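Local coordinates for uncharacterized protein (Streptococcus mutans, PDB 3L9A) that is of unknown function, being the C-terminal domain of a phage-associated CHAP-domain protein that is possibly a cell-wall hydrolase, at residues R9-F21 with I59-Q72. Residues are numbered along the deposited sequence; the frame is centred on the assembly and turned at random. Where two conformers were deposited one is given.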
loop_
_atom_site.group_PDB
_atom_site.type_symbol
_atom_site.label_atom_id
_atom_site.label_comp_id
_atom_site.label_asym_id
_atom_site.label_seq_id
_atom_site.Cartn_x
_atom_site.Cartn_y
_atom_site.Cartn_z
ATOM N N ARG A 9 5.655 -3.318 2.594
ATOM C CA ARG A 9 6.573 -2.364 1.960
ATOM C C ARG A 9 7.433 -3.013 0.876
ATOM O O ARG A 9 7.561 -4.228 0.823
ATOM C CB ARG A 9 7.477 -1.717 3.034
ATOM C CG ARG A 9 8.390 -2.651 3.789
ATOM C CD ARG A 9 8.938 -2.036 5.087
ATOM N NE ARG A 9 8.079 -2.268 6.251
ATOM C CZ ARG A 9 7.491 -1.307 6.967
ATOM N NH1 ARG A 9 7.664 -0.028 6.652
ATOM N NH2 ARG A 9 6.730 -1.622 8.013
ATOM N N ASP A 10 8.012 -2.193 0.008
ATOM C CA ASP A 10 8.961 -2.699 -0.969
ATOM C C ASP A 10 10.244 -3.154 -0.256
ATOM O O ASP A 10 10.574 -2.658 0.823
ATOM C CB ASP A 10 9.310 -1.600 -1.970
ATOM C CG ASP A 10 8.118 -1.114 -2.781
ATOM O OD1 ASP A 10 7.089 -1.825 -2.882
ATOM O OD2 ASP A 10 8.234 -0.003 -3.344
ATOM N N PHE A 11 10.970 -4.081 -0.866
ATOM C CA PHE A 11 12.241 -4.539 -0.305
ATOM C C PHE A 11 13.154 -5.019 -1.413
ATOM O O PHE A 11 12.698 -5.290 -2.528
ATOM C CB PHE A 11 12.044 -5.627 0.767
ATOM C CG PHE A 11 11.311 -6.870 0.291
ATOM C CD1 PHE A 11 12.010 -7.963 -0.207
ATOM C CD2 PHE A 11 9.932 -6.972 0.408
ATOM C CE1 PHE A 11 11.345 -9.133 -0.588
ATOM C CE2 PHE A 11 9.257 -8.138 0.005
ATOM C CZ PHE A 11 9.972 -9.214 -0.479
ATOM N N PHE A 12 14.444 -5.121 -1.105
ATOM C CA PHE A 12 15.405 -5.709 -2.031
ATOM C C PHE A 12 15.788 -7.122 -1.604
ATOM O O PHE A 12 15.870 -7.428 -0.403
ATOM C CB PHE A 12 16.719 -4.922 -2.020
ATOM C CG PHE A 12 16.690 -3.584 -2.717
ATOM C CD1 PHE A 12 16.312 -3.460 -4.056
ATOM C CD2 PHE A 12 17.144 -2.453 -2.046
ATOM C CE1 PHE A 12 16.361 -2.211 -4.695
ATOM C CE2 PHE A 12 17.195 -1.214 -2.679
ATOM C CZ PHE A 12 16.806 -1.096 -4.000
ATOM N N VAL A 13 16.074 -7.959 -2.597
ATOM C CA VAL A 13 16.830 -9.190 -2.380
ATOM C C VAL A 13 17.979 -9.204 -3.383
ATOM O O VAL A 13 17.957 -8.462 -4.369
ATOM C CB VAL A 13 15.968 -10.486 -2.507
ATOM C CG1 VAL A 13 14.834 -10.487 -1.490
ATOM C CG2 VAL A 13 15.433 -10.675 -3.909
ATOM N N ILE A 14 18.975 -10.048 -3.123
ATOM C CA ILE A 14 20.123 -10.202 -4.020
ATOM C C ILE A 14 20.267 -11.682 -4.314
ATOM O O ILE A 14 20.291 -12.491 -3.394
ATOM C CB ILE A 14 21.433 -9.645 -3.414
ATOM C CG1 ILE A 14 21.230 -8.225 -2.883
ATOM C CG2 ILE A 14 22.551 -9.685 -4.452
ATOM C CD1 ILE A 14 22.488 -7.576 -2.340
ATOM N N THR A 15 20.352 -12.051 -5.589
ATOM C CA THR A 15 20.430 -13.481 -5.926
ATOM C C THR A 15 21.743 -14.096 -5.457
ATOM O O THR A 15 22.811 -13.470 -5.554
ATOM C CB THR A 15 20.260 -13.726 -7.419
ATOM O OG1 THR A 15 21.348 -13.105 -8.105
ATOM C CG2 THR A 15 18.915 -13.180 -7.917
ATOM N N ASN A 16 21.659 -15.330 -4.961
ATOM C CA ASN A 16 22.832 -16.033 -4.443
ATOM C C ASN A 16 23.683 -16.709 -5.515
ATOM O O ASN A 16 24.790 -17.161 -5.229
ATOM C CB ASN A 16 22.423 -17.075 -3.393
ATOM C CG ASN A 16 21.738 -18.295 -4.000
ATOM O OD1 ASN A 16 21.280 -18.271 -5.140
ATOM N ND2 ASN A 16 21.654 -19.369 -3.218
ATOM N N SER A 17 23.152 -16.800 -6.733
ATOM C CA SER A 17 23.825 -17.493 -7.828
ATOM C C SER A 17 23.094 -17.107 -9.106
ATOM O O SER A 17 22.077 -16.412 -9.067
ATOM C CB SER A 17 23.769 -19.014 -7.623
ATOM O OG SER A 17 22.426 -19.461 -7.538
ATOM N N GLU A 18 23.621 -17.561 -10.237
ATOM C CA GLU A 18 23.014 -17.346 -11.537
ATOM C C GLU A 18 21.946 -18.409 -11.787
ATOM O O GLU A 18 22.206 -19.617 -11.639
ATOM C CB GLU A 18 24.102 -17.397 -12.612
ATOM C CG GLU A 18 23.599 -17.189 -14.031
ATOM C CD GLU A 18 24.710 -16.872 -15.014
ATOM O OE1 GLU A 18 24.536 -17.160 -16.207
ATOM O OE2 GLU A 18 25.766 -16.333 -14.609
ATOM N N TYR A 19 20.737 -17.965 -12.124
ATOM C CA TYR A 19 19.647 -18.896 -12.376
ATOM C C TYR A 19 18.523 -18.236 -13.142
ATOM O O TYR A 19 18.440 -17.008 -13.203
ATOM C CB TYR A 19 19.120 -19.530 -11.077
ATOM C CG TYR A 19 18.719 -18.591 -9.964
ATOM C CD1 TYR A 19 17.535 -17.846 -10.024
ATOM C CD2 TYR A 19 19.493 -18.499 -8.811
ATOM C CE1 TYR A 19 17.146 -17.020 -8.969
ATOM C CE2 TYR A 19 19.118 -17.673 -7.751
ATOM C CZ TYR A 19 17.935 -16.942 -7.838
ATOM O OH TYR A 19 17.526 -16.137 -6.789
ATOM N N THR A 20 17.656 -19.070 -13.717
ATOM C CA THR A 20 16.378 -18.594 -14.241
ATOM C C THR A 20 15.292 -18.903 -13.226
ATOM O O THR A 20 15.172 -20.042 -12.758
ATOM C CB THR A 20 16.022 -19.295 -15.561
ATOM O OG1 THR A 20 17.048 -19.005 -16.520
ATOM C CG2 THR A 20 14.676 -18.825 -16.105
ATOM N N PHE A 21 14.518 -17.878 -12.871
ATOM C CA PHE A 21 13.366 -18.045 -11.998
ATOM C C PHE A 21 12.159 -17.430 -12.688
ATOM O O PHE A 21 12.250 -16.324 -13.220
ATOM C CB PHE A 21 13.578 -17.399 -10.620
ATOM C CG PHE A 21 12.385 -17.572 -9.725
ATOM C CD1 PHE A 21 12.183 -18.776 -9.049
ATOM C CD2 PHE A 21 11.417 -16.572 -9.629
ATOM C CE1 PHE A 21 11.049 -18.957 -8.256
ATOM C CE2 PHE A 21 10.292 -16.755 -8.858
ATOM C CZ PHE A 21 10.104 -17.943 -8.165
ATOM N N ILE A 59 14.358 1.470 2.701
ATOM C CA ILE A 59 14.217 0.147 2.094
ATOM C C ILE A 59 15.314 -0.786 2.616
ATOM O O ILE A 59 16.466 -0.374 2.806
ATOM C CB ILE A 59 14.208 0.232 0.549
ATOM C CG1 ILE A 59 13.738 -1.108 -0.036
ATOM C CG2 ILE A 59 15.571 0.686 -0.015
ATOM C CD1 ILE A 59 13.463 -1.080 -1.534
ATOM N N GLU A 60 14.942 -2.039 2.855
ATOM C CA GLU A 60 15.867 -3.036 3.394
ATOM C C GLU A 60 16.283 -4.080 2.364
ATOM O O GLU A 60 15.487 -4.463 1.508
ATOM C CB GLU A 60 15.208 -3.758 4.570
ATOM C CG GLU A 60 14.965 -2.894 5.792
ATOM C CD GLU A 60 14.457 -3.713 6.953
ATOM O OE1 GLU A 60 13.252 -4.045 6.966
ATOM O OE2 GLU A 60 15.273 -4.042 7.836
ATOM N N TYR A 61 17.528 -4.544 2.474
ATOM C CA TYR A 61 17.989 -5.731 1.758
ATOM C C TYR A 61 17.723 -6.909 2.676
ATOM O O TYR A 61 18.530 -7.224 3.557
ATOM C CB TYR A 61 19.482 -5.637 1.440
ATOM C CG TYR A 61 19.844 -4.537 0.469
ATOM C CD1 TYR A 61 20.079 -4.817 -0.877
ATOM C CD2 TYR A 61 19.968 -3.213 0.900
ATOM C CE1 TYR A 61 20.424 -3.806 -1.772
ATOM C CE2 TYR A 61 20.303 -2.196 0.012
ATOM C CZ TYR A 61 20.532 -2.499 -1.312
ATOM O OH TYR A 61 20.870 -1.470 -2.157
ATOM N N VAL A 62 16.582 -7.556 2.492
ATOM C CA VAL A 62 16.136 -8.520 3.504
ATOM C C VAL A 62 16.800 -9.882 3.338
ATOM O O VAL A 62 16.778 -10.691 4.265
ATOM C CB VAL A 62 14.606 -8.684 3.512
ATOM C CG1 VAL A 62 13.928 -7.367 3.864
ATOM C CG2 VAL A 62 14.104 -9.211 2.181
ATOM N N GLU A 63 17.350 -10.147 2.149
ATOM C CA GLU A 63 18.053 -11.388 1.887
ATOM C C GLU A 63 19.087 -11.113 0.813
ATOM O O GLU A 63 18.734 -10.805 -0.327
ATOM C CB GLU A 63 17.083 -12.488 1.430
ATOM C CG GLU A 63 17.741 -13.813 1.080
ATOM C CD GLU A 63 18.597 -14.344 2.205
ATOM O OE1 GLU A 63 19.838 -14.261 2.100
ATOM O OE2 GLU A 63 18.025 -14.835 3.204
ATOM N N LYS A 64 20.362 -11.266 1.165
ATOM C CA LYS A 64 21.440 -11.042 0.205
ATOM C C LYS A 64 21.984 -12.339 -0.409
ATOM O O LYS A 64 22.934 -12.303 -1.198
ATOM C CB LYS A 64 22.549 -10.168 0.815
ATOM C CG LYS A 64 22.058 -8.761 1.201
ATOM C CD LYS A 64 23.192 -7.802 1.565
ATOM C CE LYS A 64 23.718 -8.035 2.969
ATOM N NZ LYS A 64 24.744 -7.004 3.313
ATOM N N ASN A 65 21.367 -13.476 -0.082
ATOM C CA ASN A 65 21.742 -14.728 -0.710
ATOM C C ASN A 65 20.478 -15.454 -1.114
ATOM O O ASN A 65 20.253 -16.591 -0.699
ATOM C CB ASN A 65 22.664 -15.540 0.213
ATOM C CG ASN A 65 24.078 -14.953 0.275
ATOM O OD1 ASN A 65 24.347 -14.001 1.016
ATOM N ND2 ASN A 65 24.968 -15.480 -0.552
ATOM N N ALA A 66 19.644 -14.785 -1.921
ATOM C CA ALA A 66 18.339 -15.347 -2.256
ATOM C C ALA A 66 18.456 -16.450 -3.299
ATOM O O ALA A 66 18.953 -16.224 -4.410
ATOM C CB ALA A 66 17.407 -14.249 -2.756
ATOM N N SER A 67 17.998 -17.638 -2.928
ATOM C CA SER A 67 17.959 -18.795 -3.818
ATOM C C SER A 67 16.621 -18.790 -4.568
ATOM O O SER A 67 15.696 -18.051 -4.211
ATOM C CB SER A 67 18.045 -20.077 -2.984
ATOM O OG SER A 67 16.853 -20.171 -2.227
ATOM N N PRO A 68 16.478 -19.658 -5.580
ATOM C CA PRO A 68 15.157 -19.812 -6.204
ATOM C C PRO A 68 14.050 -20.158 -5.200
ATOM O O PRO A 68 12.926 -19.698 -5.358
ATOM C CB PRO A 68 15.375 -20.938 -7.226
ATOM C CG PRO A 68 16.867 -20.839 -7.558
ATOM C CD PRO A 68 17.520 -20.463 -6.252
ATOM N N ALA A 69 14.358 -20.953 -4.176
ATOM C CA ALA A 69 13.353 -21.304 -3.164
ATOM C C ALA A 69 12.873 -20.074 -2.402
ATOM O O ALA A 69 11.697 -19.977 -2.038
ATOM C CB ALA A 69 13.888 -22.359 -2.201
ATOM N N PHE A 70 13.776 -19.126 -2.162
ATOM C CA PHE A 70 13.408 -17.878 -1.506
ATOM C C PHE A 70 12.466 -17.056 -2.396
ATOM O O PHE A 70 11.445 -16.525 -1.931
ATOM C CB PHE A 70 14.675 -17.091 -1.156
ATOM C CG PHE A 70 14.448 -16.015 -0.125
ATOM C CD1 PHE A 70 14.062 -14.733 -0.495
ATOM C CD2 PHE A 70 14.609 -16.304 1.228
ATOM C CE1 PHE A 70 13.841 -13.745 0.478
ATOM C CE2 PHE A 70 14.396 -15.329 2.207
ATOM C CZ PHE A 70 14.007 -14.057 1.833
ATOM N N LEU A 71 12.790 -16.967 -3.684
ATOM C CA LEU A 71 11.908 -16.256 -4.604
ATOM C C LEU A 71 10.535 -16.925 -4.703
ATOM O O LEU A 71 9.526 -16.243 -4.803
ATOM C CB LEU A 71 12.547 -16.086 -5.985
ATOM C CG LEU A 71 13.931 -15.423 -6.041
ATOM C CD1 LEU A 71 14.302 -15.096 -7.482
ATOM C CD2 LEU A 71 14.013 -14.171 -5.182
ATOM N N GLN A 72 10.499 -18.253 -4.628
ATOM C CA GLN A 72 9.229 -18.967 -4.659
ATOM C C GLN A 72 8.352 -18.622 -3.455
ATOM O O GLN A 72 7.139 -18.515 -3.590
ATOM C CB GLN A 72 9.457 -20.478 -4.778
ATOM C CG GLN A 72 8.153 -21.295 -4.888
ATOM C CD GLN A 72 7.327 -20.933 -6.113
ATOM O OE1 GLN A 72 7.863 -20.455 -7.114
ATOM N NE2 GLN A 72 6.017 -21.166 -6.047
HETATM O O HOH W 1 12.185 -2.860 3.047
HETATM O O HOH W 2 21.242 -19.015 0.004
#
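F12 pairs with Y61 in parallel fashion: F12 N donates to E60 O and F12 O accepts from V62 N. I14 N then reaches E63 O, A66 N meets I14 O at 2.8 Å, and N16 N bonds A66 O. Acceptors thus step from E60 to E63 to A66, three residues for every two of the 11-15 strand, consistent with the break in 61-66. A66 O is gripped twice: N16 N and the Y19 hydroxyl (OH to A66 O 2.8 Å) arrive from opposite faces of its carbonyl plane. One water joins D10 O to E60 N, extending the pairing at its start.

Aromatic contacts account for much of the packing. The rings of F12 and Y61 form an offset stack, centroids 4.7 Å apart and planes at 29°, while I59 CD1 lies over a face of F12, 4.0 Å from its centroid. Further along, P68 CG sits 3.7 Å from the Y19 ring centroid, only 8° off the normal; L71 CB does likewise over F21 at 3.6 Å. F21 has CG anti to its backbone N (chi1 180°), which brings the ring against the first turn of the helix, at P68, L71 and Q72. L71 CD1 fills in at the Y19 ring edge. V13 makes apolar contacts, CB on A66 CB, CG1 at F70 CE1 and CG2 on L71 CD2.

S67 is the N-cap of helix 68-78, its OG accepting from F70 N at 3.3 Å. Strand 61-66 forms one border of the chain's mixed sheet, and 11-15 pairs on its other side with 31-35. Helix 46-55 packs on F12 and I59, with E49 and K53 bonding the Y61 hydroxyl, whereas V13 and L71 meet on the side of helix 68-78; beyond V62 and F70 lies the second subunit, through its V55 and F51.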